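Long-range contacts in fibrinogen binding protein (Staphylococcus aureus subsp. aureus Mu50, PDB 3DOA), which probably binds fibrinogen and may also take part in ribosome-associated quality control: residues 95-103 with 115-123; 122-130 with 138-146. One frame throughout, in Å; residues are numbered along the deposited sequence.

Both contacts are antiparallel hairpins of one five-stranded sheet. They follow each other along the chain and share Met122 and Gly123. Their centres lie about 11 Å apart. Strands 112-120 and 127-132 are sheet neighbours, and the probable backbone bond from Ile118 N to Ile129 O, 2.7 Å, helps tie contact 1 to contact 2. Contact 1 is the buried one, its centre about 7 Å from that of the chain. It has a regular ladder, an apolar face and a polar face. Contact 2 lies at the sheet edge, its centre about 15 Å from that of the chain, and is partly buried. Its ladder is short and bulged. Beyond it, side chains of an asparagine and a lysine bond to backbone atoms of the other segment.

Contact 1: residues 95-103 with 115-123; sequences NDRRIEIDI and RTVILEIMG
Ile99 with Leu119, Ile101 with Val117 and Ile103 with Arg115 are the hydrogen-bonded pairs of two antiparallel strands whose directions differ by 162°. The pairing runs one bond further, from Ile121 N to Arg97 O at 2.8 Å. Ile99, Ile101, Ile103, Val117 and Leu119 share one apolar face. There Ile99 CD1 reaches Ile121 CD1 at 4.0 Å, and Ile103 CD1 meets Val117 CG2 at 4.2 Å. Leu82 of helix 73-82 packs on Ile103 and Val117. The two strands form a beta hairpin, inside an antiparallel sheet of five strands. The face with Asp102, Thr116, Glu100 and Arg98 is more polar. A chi1 of -66° sets Thr116 OG1 beside its own backbone N. From there it donates to Asp102 OD1 at 2.8 Å, coming from 42° above the carboxylate plane. Asp102 OD2 has a salt bridge to Lys91. Glu100 lies alongside Ile118, with OE2 3.5 Å from Ile118 CD1, and the same oxygen is paired with Arg135. Arg98 and Glu120 touch through their chains, CG to CG at 4.1 Å. Their charged ends are not in contact, and Glu120 OE2 is bonded to Tyr160 OH. Met122 CE lies 3.5 Å from Asp96 OD2.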
loop_
_atom_site.group_PDB
_atom_site.type_symbol
_atom_site.label_atom_id
_atom_site.label_comp_id
_atom_site.label_asym_id
_atom_site.label_seq_id
_atom_site.Cartn_x
_atom_site.Cartn_y
_atom_site.Cartn_z
ATOM N N ASN A 95 8.267 -2.813 4.786
ATOM C CA ASN A 95 8.130 -2.179 3.435
ATOM C C ASN A 95 7.174 -2.929 2.484
ATOM O O ASN A 95 7.178 -2.645 1.321
ATOM C CB ASN A 95 9.518 -1.888 2.794
ATOM C CG ASN A 95 9.427 -1.034 1.537
ATOM O OD1 ASN A 95 8.803 0.048 1.509
ATOM N ND2 ASN A 95 10.048 -1.541 0.468
ATOM N N ASP A 96 6.296 -3.790 3.023
ATOM C CA ASP A 96 5.424 -4.623 2.215
ATOM C C ASP A 96 4.258 -3.810 1.756
ATOM O O ASP A 96 4.141 -2.669 2.133
ATOM C CB ASP A 96 4.963 -5.901 2.923
ATOM C CG ASP A 96 4.415 -6.941 1.921
ATOM O OD1 ASP A 96 4.613 -6.719 0.696
ATOM O OD2 ASP A 96 3.759 -7.963 2.284
ATOM N N ARG A 97 3.467 -4.386 0.863
ATOM C CA ARG A 97 2.253 -3.767 0.320
ATOM C C ARG A 97 0.967 -4.151 1.180
ATOM O O ARG A 97 -0.041 -4.732 0.682
ATOM C CB ARG A 97 2.021 -4.183 -1.150
ATOM C CG ARG A 97 3.058 -3.834 -2.221
ATOM C CD ARG A 97 3.195 -5.054 -3.216
ATOM N NE ARG A 97 3.679 -4.589 -4.520
ATOM C CZ ARG A 97 4.955 -4.619 -5.010
ATOM N NH1 ARG A 97 5.978 -5.174 -4.329
ATOM N NH2 ARG A 97 5.212 -4.105 -6.231
ATOM N N ARG A 98 1.061 -3.732 2.443
ATOM C CA ARG A 98 0.189 -4.046 3.525
ATOM C C ARG A 98 0.016 -2.855 4.494
ATOM O O ARG A 98 0.988 -2.284 5.031
ATOM C CB ARG A 98 0.775 -5.198 4.285
ATOM C CG ARG A 98 0.502 -6.485 3.628
ATOM C CD ARG A 98 1.474 -7.585 4.041
ATOM N NE ARG A 98 1.171 -8.193 5.335
ATOM C CZ ARG A 98 2.094 -8.560 6.229
ATOM N NH1 ARG A 98 3.379 -8.369 5.983
ATOM N NH2 ARG A 98 1.729 -9.119 7.388
ATOM N N ILE A 99 -1.251 -2.502 4.687
ATOM C CA ILE A 99 -1.628 -1.496 5.631
ATOM C C ILE A 99 -2.631 -2.136 6.640
ATOM O O ILE A 99 -3.523 -2.929 6.279
ATOM C CB ILE A 99 -2.281 -0.284 4.952
ATOM C CG1 ILE A 99 -1.506 0.127 3.683
ATOM C CG2 ILE A 99 -2.365 0.889 5.943
ATOM C CD1 ILE A 99 -2.017 -0.479 2.351
ATOM N N GLU A 100 -2.416 -1.751 7.904
ATOM C CA GLU A 100 -3.159 -2.150 9.043
ATOM C C GLU A 100 -3.661 -0.883 9.742
ATOM O O GLU A 100 -2.862 -0.014 10.180
ATOM C CB GLU A 100 -2.255 -2.952 9.947
ATOM C CG GLU A 100 -1.983 -4.287 9.382
ATOM C CD GLU A 100 -1.558 -5.350 10.409
ATOM O OE1 GLU A 100 -1.600 -5.139 11.650
ATOM O OE2 GLU A 100 -1.194 -6.439 9.930
ATOM N N ILE A 101 -4.988 -0.780 9.815
ATOM C CA ILE A 101 -5.634 0.264 10.566
ATOM C C ILE A 101 -6.196 -0.371 11.815
ATOM O O ILE A 101 -6.938 -1.353 11.729
ATOM C CB ILE A 101 -6.811 0.886 9.841
ATOM C CG1 ILE A 101 -6.423 1.244 8.406
ATOM C CG2 ILE A 101 -7.302 2.093 10.636
ATOM C CD1 ILE A 101 -7.600 1.314 7.481
ATOM N N ASP A 102 -5.839 0.248 12.948
ATOM C CA ASP A 102 -6.176 -0.163 14.307
ATOM C C ASP A 102 -7.324 0.681 14.829
ATOM O O ASP A 102 -7.216 1.903 15.010
ATOM C CB ASP A 102 -4.959 0.038 15.199
ATOM C CG ASP A 102 -3.932 -1.109 15.088
ATOM O OD1 ASP A 102 -4.120 -2.119 14.323
ATOM O OD2 ASP A 102 -2.907 -0.983 15.808
ATOM N N ILE A 103 -8.453 0.030 15.055
ATOM C CA ILE A 103 -9.634 0.721 15.596
ATOM C C ILE A 103 -9.991 0.181 17.002
ATOM O O ILE A 103 -9.858 -1.006 17.281
ATOM C CB ILE A 103 -10.823 0.665 14.622
ATOM C CG1 ILE A 103 -10.439 1.337 13.272
ATOM C CG2 ILE A 103 -12.036 1.367 15.248
ATOM C CD1 ILE A 103 -11.122 0.779 12.023
ATOM N N ARG A 115 -10.097 -3.834 17.297
ATOM C CA ARG A 115 -10.091 -4.382 15.918
ATOM C C ARG A 115 -8.942 -3.835 15.033
ATOM O O ARG A 115 -8.502 -2.693 15.235
ATOM C CB ARG A 115 -11.390 -4.008 15.263
ATOM C CG ARG A 115 -12.568 -4.466 16.036
ATOM C CD ARG A 115 -12.604 -5.958 16.115
ATOM N NE ARG A 115 -13.790 -6.522 16.784
ATOM C CZ ARG A 115 -13.725 -7.252 17.887
ATOM N NH1 ARG A 115 -12.550 -7.491 18.509
ATOM N NH2 ARG A 115 -14.850 -7.726 18.378
ATOM N N THR A 116 -8.461 -4.666 14.097
ATOM C CA THR A 116 -7.535 -4.244 13.045
ATOM C C THR A 116 -8.070 -4.600 11.665
ATOM O O THR A 116 -8.422 -5.769 11.410
ATOM C CB THR A 116 -6.219 -4.919 13.189
ATOM O OG1 THR A 116 -5.628 -4.451 14.395
ATOM C CG2 THR A 116 -5.315 -4.590 12.035
ATOM N N VAL A 117 -8.156 -3.587 10.789
ATOM C CA VAL A 117 -8.414 -3.807 9.361
ATOM C C VAL A 117 -7.061 -3.948 8.619
ATOM O O VAL A 117 -6.201 -3.078 8.732
ATOM C CB VAL A 117 -9.200 -2.647 8.790
ATOM C CG1 VAL A 117 -9.346 -2.786 7.252
ATOM C CG2 VAL A 117 -10.554 -2.561 9.508
ATOM N N ILE A 118 -6.877 -5.064 7.911
ATOM C CA ILE A 118 -5.668 -5.358 7.124
ATOM C C ILE A 118 -5.969 -5.336 5.590
ATOM O O ILE A 118 -6.760 -6.142 5.085
ATOM C CB ILE A 118 -5.107 -6.715 7.475
ATOM C CG1 ILE A 118 -5.172 -6.950 8.992
ATOM C CG2 ILE A 118 -3.694 -6.805 6.986
ATOM C CD1 ILE A 118 -4.253 -8.105 9.512
ATOM N N LEU A 119 -5.384 -4.362 4.868
ATOM C CA LEU A 119 -5.433 -4.330 3.405
ATOM C C LEU A 119 -4.089 -4.869 2.893
ATOM O O LEU A 119 -3.018 -4.363 3.263
ATOM C CB LEU A 119 -5.694 -2.920 2.879
ATOM C CG LEU A 119 -5.829 -2.777 1.347
ATOM C CD1 LEU A 119 -6.949 -3.618 0.733
ATOM C CD2 LEU A 119 -5.990 -1.328 0.959
ATOM N N GLU A 120 -4.190 -5.907 2.081
ATOM C CA GLU A 120 -3.082 -6.525 1.416
ATOM C C GLU A 120 -3.278 -6.275 -0.040
ATOM O O GLU A 120 -4.204 -6.772 -0.616
ATOM C CB GLU A 120 -3.111 -8.020 1.614
ATOM C CG GLU A 120 -3.009 -8.476 3.011
ATOM C CD GLU A 120 -3.065 -9.935 3.093
ATOM O OE1 GLU A 120 -3.492 -10.534 2.123
ATOM O OE2 GLU A 120 -2.684 -10.495 4.112
ATOM N N ILE A 121 -2.386 -5.490 -0.635
ATOM C CA ILE A 121 -2.471 -5.173 -2.056
ATOM C C ILE A 121 -1.552 -6.072 -2.876
ATOM O O ILE A 121 -0.349 -5.827 -2.970
ATOM C CB ILE A 121 -2.110 -3.701 -2.329
ATOM C CG1 ILE A 121 -2.466 -2.832 -1.121
ATOM C CG2 ILE A 121 -2.821 -3.201 -3.578
ATOM C CD1 ILE A 121 -2.864 -1.418 -1.482
ATOM N N MET A 122 -2.127 -7.114 -3.469
ATOM C CA MET A 122 -1.361 -8.052 -4.281
ATOM C C MET A 122 -2.143 -8.478 -5.519
ATOM O O MET A 122 -2.571 -9.627 -5.630
ATOM C CB MET A 122 -0.971 -9.281 -3.457
ATOM C CG MET A 122 -0.713 -8.987 -1.988
ATOM S SD MET A 122 1.043 -8.856 -1.602
ATOM C CE MET A 122 0.976 -8.351 0.115
ATOM N N GLY A 123 -2.362 -7.530 -6.403
ATOM C CA GLY A 123 -3.047 -7.800 -7.634
ATOM C C GLY A 123 -4.259 -8.633 -7.400
ATOM O O GLY A 123 -5.191 -8.193 -6.790
#

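Contact 2: residues 122-130 with 138-146; sequences MGKHSNLIL and IEGFKHLTP
A chi1 of -139° in Asn127 turns its amide to the backbone of Lys142, while a bend at chi3 (68°) in Lys142 carries NZ to the carbonyls of Lys124 and Ser126. The Asn127 amide is gripped at both ends. Its OD1 accepts Lys142 N at 2.8 Å on a lone pair, in the carbonyl plane. Its ND2 donates to Lys142 O at 2.8 Å, with a nearly straight bond of 168°. Lys142 NZ donates to two carbonyls, Lys124 O at 2.7 Å and Ser126 O at 2.8 Å. It meets the first from above the carbonyl plane and the second within it. The strands form a beta hairpin with a classic bulge, where Ile138 and Glu139 both face Leu130. Leu130 N reaches Glu139 O at 2.9 Å, and Phe141 N reaches Leu128 O at 2.7 Å. Leu128 CB sits at the edge of the Phe141 ring, with CD2 of the ring 4.1 Å away. That ring also stacks with Phe74 of helix 73-82. Bonds from Gly140 N and His143 NE2 to OE1 hold Glu139 within its own segment. Across the contact, the Lys142 ammonium is held by the partial charges of backbone carbonyls.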
loop_
_atom_site.group_PDB
_atom_site.type_symbol
_atom_site.label_atom_id
_atom_site.label_comp_id
_atom_site.label_asym_id
_atom_site.label_seq_id
_atom_site.Cartn_x
_atom_site.Cartn_y
_atom_site.Cartn_z
ATOM N N MET A 122 -2.127 -7.114 -3.469
ATOM C CA MET A 122 -1.361 -8.052 -4.281
ATOM C C MET A 122 -2.143 -8.478 -5.519
ATOM O O MET A 122 -2.571 -9.627 -5.630
ATOM C CB MET A 122 -0.971 -9.281 -3.457
ATOM C CG MET A 122 -0.713 -8.987 -1.988
ATOM S SD MET A 122 1.043 -8.856 -1.602
ATOM C CE MET A 122 0.976 -8.351 0.115
ATOM N N GLY A 123 -2.362 -7.530 -6.403
ATOM C CA GLY A 123 -3.047 -7.800 -7.634
ATOM C C GLY A 123 -4.259 -8.633 -7.400
ATOM O O GLY A 123 -5.191 -8.193 -6.790
ATOM N N LYS A 124 -4.252 -9.851 -7.891
ATOM C CA LYS A 124 -5.414 -10.680 -7.788
ATOM C C LYS A 124 -5.425 -11.399 -6.476
ATOM O O LYS A 124 -6.373 -12.073 -6.144
ATOM C CB LYS A 124 -5.417 -11.685 -8.909
ATOM C CG LYS A 124 -4.094 -12.317 -9.134
ATOM C CD LYS A 124 -4.226 -13.650 -9.828
ATOM C CE LYS A 124 -3.182 -14.622 -9.320
ATOM N NZ LYS A 124 -2.314 -15.189 -10.388
ATOM N N HIS A 125 -4.348 -11.264 -5.729
ATOM C CA HIS A 125 -4.277 -11.801 -4.348
ATOM C C HIS A 125 -4.532 -10.727 -3.280
ATOM O O HIS A 125 -4.134 -10.829 -2.086
ATOM C CB HIS A 125 -2.912 -12.424 -4.116
ATOM C CG HIS A 125 -2.616 -13.538 -5.057
ATOM N ND1 HIS A 125 -1.674 -13.432 -6.066
ATOM C CD2 HIS A 125 -3.171 -14.769 -5.175
ATOM C CE1 HIS A 125 -1.651 -14.561 -6.751
ATOM N NE2 HIS A 125 -2.553 -15.383 -6.233
ATOM N N SER A 126 -5.177 -9.672 -3.731
ATOM C CA SER A 126 -5.606 -8.647 -2.841
ATOM C C SER A 126 -6.755 -9.148 -1.937
ATOM O O SER A 126 -7.642 -9.915 -2.388
ATOM C CB SER A 126 -6.018 -7.450 -3.655
ATOM O OG SER A 126 -4.869 -6.918 -4.245
ATOM N N ASN A 127 -6.675 -8.733 -0.660
ATOM C CA ASN A 127 -7.701 -9.023 0.355
ATOM C C ASN A 127 -7.819 -7.873 1.357
ATOM O O ASN A 127 -6.865 -7.067 1.577
ATOM C CB ASN A 127 -7.410 -10.340 1.091
ATOM C CG ASN A 127 -8.657 -11.182 1.328
ATOM O OD1 ASN A 127 -9.801 -10.696 1.210
ATOM N ND2 ASN A 127 -8.440 -12.461 1.688
ATOM N N LEU A 128 -9.035 -7.771 1.880
ATOM C CA LEU A 128 -9.358 -6.907 2.981
ATOM C C LEU A 128 -9.889 -7.851 4.134
ATOM O O LEU A 128 -10.763 -8.747 3.925
ATOM C CB LEU A 128 -10.382 -5.917 2.490
ATOM C CG LEU A 128 -10.809 -4.845 3.449
ATOM C CD1 LEU A 128 -9.628 -4.183 4.099
ATOM C CD2 LEU A 128 -11.639 -3.902 2.721
ATOM N N ILE A 129 -9.306 -7.670 5.323
ATOM C CA ILE A 129 -9.459 -8.607 6.452
ATOM C C ILE A 129 -9.507 -7.906 7.835
ATOM O O ILE A 129 -8.717 -6.991 8.173
ATOM C CB ILE A 129 -8.327 -9.655 6.530
ATOM C CG1 ILE A 129 -8.114 -10.379 5.209
ATOM C CG2 ILE A 129 -8.614 -10.701 7.586
ATOM C CD1 ILE A 129 -6.735 -11.078 5.209
ATOM N N LEU A 130 -10.450 -8.390 8.642
ATOM C CA LEU A 130 -10.727 -7.822 9.941
ATOM C C LEU A 130 -10.339 -8.871 10.959
ATOM O O LEU A 130 -10.706 -10.035 10.842
ATOM C CB LEU A 130 -12.210 -7.506 9.999
ATOM C CG LEU A 130 -12.707 -6.651 11.154
ATOM C CD1 LEU A 130 -11.969 -5.301 11.258
ATOM C CD2 LEU A 130 -14.244 -6.548 10.969
ATOM N N ILE A 138 -11.878 -12.049 12.053
ATOM C CA ILE A 138 -13.327 -11.950 12.184
ATOM C C ILE A 138 -13.977 -12.213 10.839
ATOM O O ILE A 138 -14.883 -13.022 10.739
ATOM C CB ILE A 138 -13.754 -10.562 12.751
ATOM C CG1 ILE A 138 -13.285 -10.487 14.213
ATOM C CG2 ILE A 138 -15.261 -10.308 12.541
ATOM C CD1 ILE A 138 -12.984 -9.181 14.657
ATOM N N GLU A 139 -13.502 -11.541 9.782
ATOM C CA GLU A 139 -14.063 -11.751 8.397
ATOM C C GLU A 139 -13.044 -11.344 7.354
ATOM O O GLU A 139 -12.099 -10.591 7.646
ATOM C CB GLU A 139 -15.411 -11.003 8.197
ATOM C CG GLU A 139 -16.327 -11.371 7.021
ATOM C CD GLU A 139 -16.413 -12.851 6.655
ATOM O OE1 GLU A 139 -15.370 -13.485 6.377
ATOM O OE2 GLU A 139 -17.543 -13.385 6.565
ATOM N N GLY A 140 -13.247 -11.913 6.162
ATOM C CA GLY A 140 -12.434 -11.687 4.966
ATOM C C GLY A 140 -13.248 -11.295 3.742
ATOM O O GLY A 140 -14.198 -12.003 3.339
ATOM N N PHE A 141 -12.878 -10.177 3.114
ATOM C CA PHE A 141 -13.553 -9.836 1.895
ATOM C C PHE A 141 -13.408 -10.994 0.925
ATOM O O PHE A 141 -14.251 -11.188 0.128
ATOM C CB PHE A 141 -13.003 -8.567 1.301
ATOM C CG PHE A 141 -14.032 -7.722 0.526
ATOM C CD1 PHE A 141 -15.242 -8.206 0.155
ATOM C CD2 PHE A 141 -13.717 -6.410 0.161
ATOM C CE1 PHE A 141 -16.110 -7.389 -0.510
ATOM C CE2 PHE A 141 -14.589 -5.611 -0.498
ATOM C CZ PHE A 141 -15.764 -6.075 -0.848
ATOM N N LYS A 142 -12.335 -11.767 1.012
ATOM C CA LYS A 142 -12.209 -13.013 0.271
ATOM C C LYS A 142 -11.708 -14.133 1.185
ATOM O O LYS A 142 -10.789 -13.931 1.973
ATOM C CB LYS A 142 -11.189 -12.844 -0.867
ATOM C CG LYS A 142 -11.700 -12.879 -2.325
ATOM C CD LYS A 142 -10.770 -12.053 -3.308
ATOM C CE LYS A 142 -9.346 -12.680 -3.533
ATOM N NZ LYS A 142 -8.423 -11.815 -4.345
ATOM N N HIS A 143 -12.262 -15.328 1.009
ATOM C CA HIS A 143 -11.858 -16.512 1.769
ATOM C C HIS A 143 -10.835 -17.420 1.064
ATOM O O HIS A 143 -11.028 -17.775 -0.083
ATOM C CB HIS A 143 -13.096 -17.371 2.104
ATOM C CG HIS A 143 -13.979 -16.770 3.156
ATOM N ND1 HIS A 143 -15.016 -17.465 3.738
ATOM C CD2 HIS A 143 -13.967 -15.540 3.736
ATOM C CE1 HIS A 143 -15.627 -16.669 4.601
ATOM N NE2 HIS A 143 -15.011 -15.499 4.623
ATOM N N LEU A 144 -9.791 -17.828 1.789
ATOM C CA LEU A 144 -8.889 -18.894 1.377
ATOM C C LEU A 144 -9.167 -20.138 2.184
ATOM O O LEU A 144 -8.852 -20.190 3.370
ATOM C CB LEU A 144 -7.440 -18.510 1.623
ATOM C CG LEU A 144 -6.819 -17.457 0.730
ATOM C CD1 LEU A 144 -7.835 -16.391 0.380
ATOM C CD2 LEU A 144 -5.591 -16.899 1.452
ATOM N N THR A 145 -9.722 -21.139 1.521
ATOM C CA THR A 145 -10.096 -22.369 2.166
ATOM C C THR A 145 -9.079 -23.520 2.059
ATOM O O THR A 145 -9.099 -24.458 2.892
ATOM C CB THR A 145 -11.393 -22.892 1.496
ATOM O OG1 THR A 145 -11.114 -23.106 0.112
ATOM C CG2 THR A 145 -12.587 -21.905 1.617
ATOM N N PRO A 146 -8.201 -23.474 1.031
ATOM C CA PRO A 146 -7.841 -24.788 0.329
ATOM C C PRO A 146 -7.673 -26.040 1.213
ATOM O O PRO A 146 -6.563 -26.558 1.288
ATOM C CB PRO A 146 -6.533 -24.463 -0.468
ATOM C CG PRO A 146 -6.484 -22.854 -0.538
ATOM C CD PRO A 146 -7.492 -22.290 0.475
#